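Local coordinates for oxidoreductase (Streptomyces globisporus, PDB 4R82) that reduces FAD with NADH and supplies the freely diffusing FADH2 to the halogenase and monooxygenase of C-1027 enediyne antibiotic biosynthesis, at the interface of chains A and B. Coordinates in Å, arbitrary orientation; residue numbers count along the deposited sequence, not the author numbering. Chains: chain A/B, Oxidoreductase.

The interface of chains A and B. Residues chain A 13, 15, 25-26, 29; chain B 131, 156-158, 160.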
ATOM      1  N   GLU A  13       8.400 -17.743  12.020  1.00 22.76           N
ATOM      2  CA  GLU A  13       9.452 -17.955  11.037  1.00 22.93           C
ATOM      3  C   GLU A  13      10.346 -16.719  11.045  1.00 21.95           C
ATOM      4  O   GLU A  13       9.870 -15.601  10.836  1.00 19.80           O
ATOM      5  CB  GLU A  13       8.840 -18.163   9.643  1.00 28.91           C
ATOM      6  CG  GLU A  13       9.835 -18.126   8.483  1.00 34.10           C
ATOM      7  CD  GLU A  13       9.162 -17.982   7.122  1.00 36.39           C
ATOM      8  OE1 GLU A  13       7.947 -18.255   7.012  1.00 31.29           O
ATOM      9  OE2 GLU A  13       9.855 -17.595   6.155  1.00 40.54           O
ATOM     10  N   VAL A  15      12.853 -14.264   9.377  1.00 15.86           N
ATOM     11  CA  VAL A  15      13.134 -13.873   7.999  1.00 15.21           C
ATOM     12  C   VAL A  15      14.529 -13.264   7.849  1.00 20.23           C
ATOM     13  O   VAL A  15      14.874 -12.305   8.548  1.00 21.82           O
ATOM     14  CB  VAL A  15      12.076 -12.862   7.500  1.00 15.61           C
ATOM     15  CG1 VAL A  15      12.438 -12.318   6.119  1.00 20.54           C
ATOM     16  CG2 VAL A  15      10.694 -13.520   7.480  1.00 18.81           C
ATOM     17  N   ARG A  25       7.720 -13.673   1.233  1.00 12.03           N
ATOM     18  CA  ARG A  25       6.735 -14.223   2.171  1.00 13.39           C
ATOM     19  C   ARG A  25       6.256 -13.154   3.138  1.00 17.56           C
ATOM     20  O   ARG A  25       5.051 -13.019   3.379  1.00 15.57           O
ATOM     21  CB  ARG A  25       7.298 -15.388   2.974  1.00 15.94           C
ATOM     22  CG  ARG A  25       7.458 -16.666   2.194  1.00 19.64           C
ATOM     23  CD  ARG A  25       7.865 -17.800   3.118  1.00 25.35           C
ATOM     24  NE  ARG A  25       8.168 -19.003   2.362  1.00 39.47           N
ATOM     25  CZ  ARG A  25       9.231 -19.767   2.587  1.00 47.36           C
ATOM     26  NH1 ARG A  25      10.083 -19.449   3.550  1.00 44.88           N
ATOM     27  NH2 ARG A  25       9.439 -20.851   1.851  1.00 52.14           N
ATOM     28  N   VAL A  26       7.187 -12.397   3.709  1.00 11.83           N
ATOM     29  CA  VAL A  26       6.776 -11.375   4.679  1.00 11.94           C
ATOM     30  C   VAL A  26       6.110 -10.171   4.006  1.00 14.08           C
ATOM     31  O   VAL A  26       5.176  -9.583   4.570  1.00 13.16           O
ATOM     32  CB  VAL A  26       7.917 -10.963   5.658  1.00 15.17           C
ATOM     33  CG1 VAL A  26       8.946 -10.104   4.965  1.00 16.40           C
ATOM     34  CG2 VAL A  26       7.335 -10.226   6.866  1.00 16.29           C
ATOM     35  N   ASP A  29       2.522 -10.792   3.707  1.00 11.41           N
ATOM     36  CA  ASP A  29       1.725 -10.773   4.932  1.00 11.34           C
ATOM     37  C   ASP A  29       0.865  -9.510   5.066  1.00 10.94           C
ATOM     38  O   ASP A  29      -0.127  -9.520   5.787  1.00 13.42           O
ATOM     39  CB  ASP A  29       2.596 -10.949   6.179  1.00 11.82           C
ATOM     40  CG  ASP A  29       3.114 -12.352   6.335  1.00 18.19           C
ATOM     41  OD1 ASP A  29       2.414 -13.311   5.938  1.00 18.34           O
ATOM     42  OD2 ASP A  29       4.220 -12.495   6.883  1.00 17.58           O
TER
ATOM     43  N   ALA B 131       3.064 -10.278  11.327  1.00 11.91           N
ATOM     44  CA  ALA B 131       4.500 -10.121  11.148  1.00 13.39           C
ATOM     45  C   ALA B 131       5.019  -8.864  11.839  1.00 15.56           C
ATOM     46  O   ALA B 131       4.274  -7.899  12.050  1.00 11.10           O
ATOM     47  CB  ALA B 131       4.845 -10.087   9.647  1.00 13.12           C
ATOM     48  N   ALA B 156      13.015  -9.549  10.313  1.00 15.59           N
ATOM     49  CA  ALA B 156      11.571  -9.671  10.361  1.00 15.71           C
ATOM     50  C   ALA B 156      11.233 -11.045  10.896  1.00 16.31           C
ATOM     51  O   ALA B 156      12.033 -11.992  10.775  1.00 15.68           O
ATOM     52  CB  ALA B 156      10.960  -9.455   8.983  1.00 16.44           C
ATOM     53  N   THR B 157      10.059 -11.162  11.506  1.00 13.22           N
ATOM     54  CA  THR B 157       9.578 -12.469  11.953  1.00 13.08           C
ATOM     55  C   THR B 157       8.124 -12.532  11.529  1.00 16.34           C
ATOM     56  O   THR B 157       7.432 -11.511  11.557  1.00 15.22           O
ATOM     57  CB  THR B 157       9.727 -12.653  13.474  1.00 17.04           C
ATOM     58  OG1 THR B 157      11.123 -12.696  13.825  1.00 22.08           O
ATOM     59  CG2 THR B 157       9.083 -13.968  13.934  1.00 18.57           C
ATOM     60  N   ARG B 158       7.657 -13.704  11.111  1.00 15.92           N
ATOM     61  CA  ARG B 158       6.275 -13.823  10.653  1.00 13.54           C
ATOM     62  C   ARG B 158       5.605 -15.081  11.207  1.00 16.15           C
ATOM     63  O   ARG B 158       6.272 -16.048  11.578  1.00 18.40           O
ATOM     64  CB  ARG B 158       6.211 -13.798   9.120  1.00 13.64           C
ATOM     65  CG  ARG B 158       6.989 -14.953   8.462  1.00 14.03           C
ATOM     66  CD  ARG B 158       6.973 -14.873   6.930  1.00 18.26           C
ATOM     67  NE  ARG B 158       5.605 -14.897   6.396  1.00 17.63           N
ATOM     68  CZ  ARG B 158       4.987 -15.992   5.966  1.00 18.15           C
ATOM     69  NH1 ARG B 158       5.609 -17.169   5.979  1.00 19.27           N
ATOM     70  NH2 ARG B 158       3.738 -15.908   5.517  1.00 21.13           N
ATOM     71  N   PRO B 160       3.033 -17.666   9.863  1.00 16.48           N
ATOM     72  CA  PRO B 160       2.395 -18.072   8.600  1.00 17.89           C
ATOM     73  C   PRO B 160       0.900 -18.373   8.724  1.00 24.55           C
ATOM     74  O   PRO B 160       0.138 -18.065   7.804  1.00 25.21           O
ATOM     75  CB  PRO B 160       3.178 -19.331   8.203  1.00 23.60           C
ATOM     76  CG  PRO B 160       4.516 -19.160   8.856  1.00 25.31           C
ATOM     77  CD  PRO B 160       4.218 -18.486  10.171  1.00 20.21           C
TER
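B:Arg158, at the end of strand 146-158, meets A:Glu13 and A:Asp29 in the homodimer interface of this flavin reductase, where the N-terminal strand 13-15 of one subunit adds antiparallel to the partner's sheet; two-fold symmetry repeats the contact with the chains exchanged. The backbones pair through A:Glu13 N, which donates to B:Arg158 O, and B:Arg158 N, which returns a bond to A:Glu13 O. Further along, A:Val15 N reaches B:Ala156 O (2.8 Å). The guanidinium of B:Arg158 grips A:Asp29 side-on, B:Arg158 NE bonding to A:Asp29 OD2 (2.8 Å). B:Arg158 NH2 bonds to A:Asp29 OD1 (2.9 Å). Both carboxylate oxygens are met on their syn sides, with the two groups nearly coplanar (9°). B:Arg158 NH1 reaches A:Glu13 OE1 (2.8 Å) on its syn side but tilted well out of the carboxylate plane. This carboxylate stands almost upright to the guanidinium, at 83°. CG of B:Arg158 lies between backbone N and carbonyl carbon (chi1 61°), and a bend at chi3 brings the guanidinium between the two acids, which together fix its rotation and may balance its charge. Within chain A, A:Arg25 NH1 approaches A:Glu13 OE2 from above the carboxylate plane (3.2 Å), a same-chain salt bridge that may help to hold the acid in place. Apolar contacts surround the ion pairs: A:Arg25 CB sits over one face of the B:Arg158 guanidinium, toward its rim. A:Val26 CG2 touches B:Ala131 CB (3.7 Å), and A:Val15 rests its CB against the methyl of B:Ala156 and its CG2 against B:Arg158 CD.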